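Local coordinates for Fe-regulated protein B (Neisseria meningitidis, PDB 4AIP), which probably carries iron across the meningococcal outer membrane as a TonB-dependent transporter, and may act in siderophore uptake, at residues Asn70-Leu74 and Gln75-Glu79; Ser594-Gly598 and Gly599-Lys603. All blocks are in the same frame, centred on the assembly; numbering follows the deposited sequence.

Contact 1 (Asn70-Leu74 and Gln75-Glu79)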
loop_
_atom_site.group_PDB
_atom_site.type_symbol
_atom_site.label_atom_id
_atom_site.label_comp_id
_atom_site.label_asym_id
_atom_site.label_seq_id
_atom_site.Cartn_x
_atom_site.Cartn_y
_atom_site.Cartn_z
ATOM N N ASN B 70 -33.640 1.539 11.911
ATOM C CA ASN B 70 -32.979 2.792 11.546
ATOM C C ASN B 70 -32.574 3.591 12.747
ATOM O O ASN B 70 -32.924 4.755 12.864
ATOM C CB ASN B 70 -33.883 3.659 10.653
ATOM C CG ASN B 70 -33.950 3.157 9.229
ATOM O OD1 ASN B 70 -33.392 2.130 8.894
ATOM N ND2 ASN B 70 -34.620 3.904 8.380
ATOM N N ILE B 71 -31.858 2.938 13.649
ATOM C CA ILE B 71 -31.307 3.592 14.833
ATOM C C ILE B 71 -30.348 4.681 14.406
ATOM O O ILE B 71 -30.341 5.765 14.951
ATOM C CB ILE B 71 -30.509 2.598 15.678
ATOM C CG1 ILE B 71 -31.429 1.745 16.511
ATOM C CG2 ILE B 71 -29.575 3.281 16.628
ATOM C CD1 ILE B 71 -30.656 0.668 17.173
ATOM N N VAL B 72 -29.541 4.364 13.412
ATOM C CA VAL B 72 -28.635 5.322 12.832
ATOM C C VAL B 72 -29.014 5.501 11.391
ATOM O O VAL B 72 -29.181 4.536 10.674
ATOM C CB VAL B 72 -27.190 4.817 12.899
ATOM C CG1 VAL B 72 -26.269 5.864 12.363
ATOM C CG2 VAL B 72 -26.832 4.417 14.342
ATOM N N THR B 73 -29.162 6.745 10.980
ATOM C CA THR B 73 -29.379 7.027 9.599
ATOM C C THR B 73 -28.098 7.650 9.089
ATOM O O THR B 73 -27.291 8.225 9.842
ATOM C CB THR B 73 -30.529 8.014 9.291
ATOM O OG1 THR B 73 -30.368 9.203 9.980
ATOM C CG2 THR B 73 -31.680 7.646 9.793
ATOM N N LEU B 74 -27.907 7.527 7.787
ATOM C CA LEU B 74 -26.762 8.120 7.134
ATOM C C LEU B 74 -26.676 9.649 7.392
ATOM O O LEU B 74 -25.595 10.198 7.553
ATOM C CB LEU B 74 -26.854 7.899 5.621
ATOM C CG LEU B 74 -25.626 8.392 4.863
ATOM C CD1 LEU B 74 -24.376 7.657 5.343
ATOM C CD2 LEU B 74 -25.799 8.119 3.381
ATOM N N GLN B 75 -27.800 10.330 7.379
ATOM C CA GLN B 75 -27.777 11.745 7.498
ATOM C C GLN B 75 -27.374 12.121 8.957
ATOM O O GLN B 75 -26.601 13.065 9.188
ATOM C CB GLN B 75 -29.150 12.248 7.082
ATOM C CG GLN B 75 -29.818 13.168 8.079
ATOM C CD GLN B 75 -29.416 14.590 7.794
ATOM O OE1 GLN B 75 -28.256 14.989 7.987
ATOM N NE2 GLN B 75 -30.360 15.361 7.265
ATOM N N GLN B 76 -27.840 11.336 9.932
ATOM C CA GLN B 76 -27.386 11.491 11.293
ATOM C C GLN B 76 -25.956 11.166 11.411
ATOM O O GLN B 76 -25.219 11.962 11.968
ATOM C CB GLN B 76 -28.092 10.517 12.220
ATOM C CG GLN B 76 -29.496 10.897 12.632
ATOM C CD GLN B 76 -30.109 9.786 13.544
ATOM O OE1 GLN B 76 -29.764 8.584 13.452
ATOM N NE2 GLN B 76 -31.004 10.203 14.435
ATOM N N LYS B 77 -25.544 9.996 10.923
ATOM C CA LYS B 77 -24.123 9.569 10.946
ATOM C C LYS B 77 -23.144 10.650 10.383
ATOM O O LYS B 77 -21.982 10.832 10.896
ATOM C CB LYS B 77 -24.011 8.268 10.146
ATOM C CG LYS B 77 -22.948 7.346 10.566
ATOM C CD LYS B 77 -22.905 6.180 9.571
ATOM C CE LYS B 77 -21.998 6.606 8.341
ATOM N NZ LYS B 77 -22.459 5.839 7.141
ATOM N N ASP B 78 -23.607 11.407 9.366
ATOM C CA ASP B 78 -22.738 12.452 8.825
ATOM C C ASP B 78 -22.550 13.609 9.795
ATOM O O ASP B 78 -21.640 14.440 9.578
ATOM C CB ASP B 78 -23.281 13.036 7.522
ATOM C CG ASP B 78 -23.115 12.105 6.311
ATOM O OD1 ASP B 78 -22.320 11.114 6.346
ATOM O OD2 ASP B 78 -23.837 12.423 5.345
ATOM N N GLU B 79 -23.405 13.686 10.836
ATOM C CA GLU B 79 -23.272 14.752 11.833
ATOM C C GLU B 79 -22.484 14.304 13.052
ATOM O O GLU B 79 -22.295 15.052 14.022
ATOM C CB GLU B 79 -24.636 15.253 12.256
ATOM C CG GLU B 79 -25.433 15.869 11.104
ATOM C CD GLU B 79 -26.874 16.108 11.456
ATOM O OE1 GLU B 79 -27.301 15.781 12.600
ATOM O OE2 GLU B 79 -27.601 16.622 10.574
#
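Thr73 and Gln76 grip each other in a capping box where strand 67-73 of the plug domain gives way to the short helix 74-77. Gln76 OE1 accepts from Thr73 N at 3.1 Å, with the donor tilted 29° out of the amide's carbonyl plane, while Thr73 OG1 takes a weak bond from Gln76 N at 3.3 Å. Threonine suits the N-cap because its hydroxyl, set between the backbone N and the carbonyl carbon (chi1 55°), lies back over the first turn to meet the amide of Gln76. Glutamine is long enough for the return bond: its chain runs extended beyond CG, crosses the threonine side chain at about a right angle and passes OG1 at CG. Within the turn, Lys77 N donates almost straight to Thr73 O (2.7 Å), and Asp78 N donates to Leu74 O (2.9 Å).

On the other flank of the turn, the aliphatic part of Lys77 packs on hydrophobic neighbours. Its CB lies 4.0 Å from Val72 CG1, and Leu88 of helix 85-88 touches both side chains. The lysine bends at chi3 (85°), bringing NZ beside Leu74 CD1 at 3.2 Å while its ammonium donates to Pro141 O. Further out, Ile71 and Val72 form a classic beta bulge opposite Val147, which turns the strand just before the cap. Asp78 ties the end of this plug segment to the barrel wall through a salt bridge from its OD1 to Arg188 NH2.

Contact 2 (Ser594-Gly598 and Gly599-Lys603)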
loop_
_atom_site.group_PDB
_atom_site.type_symbol
_atom_site.label_atom_id
_atom_site.label_comp_id
_atom_site.label_asym_id
_atom_site.label_seq_id
_atom_site.Cartn_x
_atom_site.Cartn_y
_atom_site.Cartn_z
ATOM N N SER B 594 -38.277 10.361 24.628
ATOM C CA SER B 594 -37.740 11.451 23.825
ATOM C C SER B 594 -38.652 12.668 23.951
ATOM O O SER B 594 -39.864 12.546 24.164
ATOM C CB SER B 594 -37.677 11.052 22.346
ATOM O OG SER B 594 -38.965 11.211 21.691
ATOM N N TYR B 595 -38.086 13.848 23.768
ATOM C CA TYR B 595 -38.888 15.037 23.767
ATOM C C TYR B 595 -38.403 15.990 22.671
ATOM O O TYR B 595 -37.243 16.415 22.701
ATOM C CB TYR B 595 -38.895 15.698 25.162
ATOM C CG TYR B 595 -39.836 16.884 25.183
ATOM C CD1 TYR B 595 -41.205 16.724 25.483
ATOM C CD2 TYR B 595 -39.371 18.173 24.844
ATOM C CE1 TYR B 595 -42.079 17.818 25.467
ATOM C CE2 TYR B 595 -40.244 19.267 24.813
ATOM C CZ TYR B 595 -41.580 19.080 25.116
ATOM O OH TYR B 595 -42.406 20.175 25.063
ATOM N N ARG B 596 -39.299 16.340 21.735
ATOM C CA ARG B 596 -38.933 17.130 20.549
ATOM C C ARG B 596 -39.785 18.389 20.378
ATOM O O ARG B 596 -41.017 18.316 20.364
ATOM C CB ARG B 596 -38.927 16.267 19.269
ATOM C CG ARG B 596 -37.709 15.298 19.136
ATOM C CD ARG B 596 -38.017 14.074 18.186
ATOM N NE ARG B 596 -37.408 12.796 18.611
ATOM C CZ ARG B 596 -36.294 12.255 18.081
ATOM N NH1 ARG B 596 -35.635 12.863 17.090
ATOM N NH2 ARG B 596 -35.824 11.090 18.546
ATOM N N THR B 597 -39.116 19.546 20.270
ATOM C CA THR B 597 -39.776 20.871 20.108
ATOM C C THR B 597 -38.796 21.952 19.640
ATOM O O THR B 597 -37.669 22.089 20.186
ATOM C CB THR B 597 -40.529 21.355 21.421
ATOM O OG1 THR B 597 -41.475 22.364 21.086
ATOM C CG2 THR B 597 -39.576 21.941 22.511
ATOM N N GLY B 598 -39.236 22.679 18.611
ATOM C CA GLY B 598 -38.595 23.927 18.145
ATOM C C GLY B 598 -37.072 23.955 17.984
ATOM O O GLY B 598 -36.413 25.046 18.126
ATOM N N GLY B 599 -36.492 22.786 17.684
ATOM C CA GLY B 599 -35.032 22.698 17.604
ATOM C C GLY B 599 -34.358 21.980 18.772
ATOM O O GLY B 599 -33.161 21.696 18.685
ATOM N N LEU B 600 -35.105 21.669 19.837
ATOM C CA LEU B 600 -34.568 20.964 21.007
ATOM C C LEU B 600 -34.884 19.468 20.907
ATOM O O LEU B 600 -35.976 19.067 20.463
ATOM C CB LEU B 600 -35.159 21.547 22.311
ATOM C CG LEU B 600 -34.969 20.674 23.590
ATOM C CD1 LEU B 600 -33.505 20.736 24.148
ATOM C CD2 LEU B 600 -35.990 21.037 24.736
ATOM N N THR B 601 -33.948 18.621 21.301
ATOM C CA THR B 601 -34.160 17.194 21.147
ATOM C C THR B 601 -33.579 16.640 22.419
ATOM O O THR B 601 -32.389 16.888 22.705
ATOM C CB THR B 601 -33.546 16.589 19.764
ATOM O OG1 THR B 601 -32.310 17.254 19.411
ATOM C CG2 THR B 601 -34.468 16.841 18.579
ATOM N N ALA B 602 -34.429 15.952 23.210
ATOM C CA ALA B 602 -34.100 15.426 24.567
ATOM C C ALA B 602 -34.356 13.970 24.582
ATOM O O ALA B 602 -35.379 13.578 24.081
ATOM C CB ALA B 602 -34.998 16.064 25.627
ATOM N N LYS B 603 -33.483 13.174 25.215
ATOM C CA LYS B 603 -33.607 11.712 25.175
ATOM C C LYS B 603 -33.056 11.028 26.416
ATOM O O LYS B 603 -32.039 11.453 26.964
ATOM C CB LYS B 603 -32.913 11.155 23.923
ATOM C CG LYS B 603 -33.375 11.845 22.617
ATOM C CD LYS B 603 -33.127 11.071 21.335
ATOM C CE LYS B 603 -31.715 10.539 21.198
ATOM N NZ LYS B 603 -31.322 10.758 19.743
#
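Thr597 and Leu600 close a tight beta hairpin, pairing through both backbone amides around a type I' turn that joins strands 575-597 and 600-615 of the barrel. Leu600 N donates to Thr597 O at 2.6 Å, approaching from above the carbonyl plane, and Thr597 N answers to Leu600 O at 3.2 Å. Two residues further along, Tyr595 and Ala602 make the next hydrogen-bonded pair: Tyr595 N to Ala602 O is 2.7 Å, and Ala602 N to Tyr595 O is 2.9 Å. In the non-hydrogen-bonded pairs between and beyond, the backbones of Ser594 and Arg596 turn outward to Ala549 and Thr547, and those of Thr601 and Lys603 to Ala641 and Ser639. The hairpin is thus stitched into the barrel wall on both flanks.

Gly598 and Gly599 both have positive phi, a conformation glycine adopts readily, as the corners of a type I' turn require.

Tyr595, Thr597, Leu600 and Ala602 share one face. Tyr595 CB rests 3.9 Å from Ala602 CB, a small partner directly across the strands from a bulky one, and Leu600 CD2 comes up to the ring edge near its plane. With CG anti to the backbone N (chi1 -175°), the tyrosine ring extends alongside the leucine. On the face bearing Arg596, Thr601 and Lys603, the contacts run through the aliphatic carbons of Thr601 and Lys603. Lys603 has a weak, long ion pair with Glu91. Arg596 lays its CG 3.6 Å from Thr601 CG2, and carries its guanidinium onward until NH2 stands 3.9 Å from Lys603 CD.

Contact 1 belongs to the plug and contact 2 to the barrel around it; their centres are about 17 Å apart and their nearest atoms about 5 Å, without touching. The 70-79 stretch is partly buried, with Val72 and Asp78 enclosed, whereas 594-603 is a surface contact with no buried residue. Their chemistry follows: the helix start adds side-chain caps to its backbone bonds, while the hairpin relies on backbone pairs, and across it the side chains meet mainly by van der Waals packing. Contact 1 joins plug to wall through salt bridges and a hydrogen bond; contact 2 is part of the wall, and its weak Lys603-Glu91 pair reaches back toward the plug.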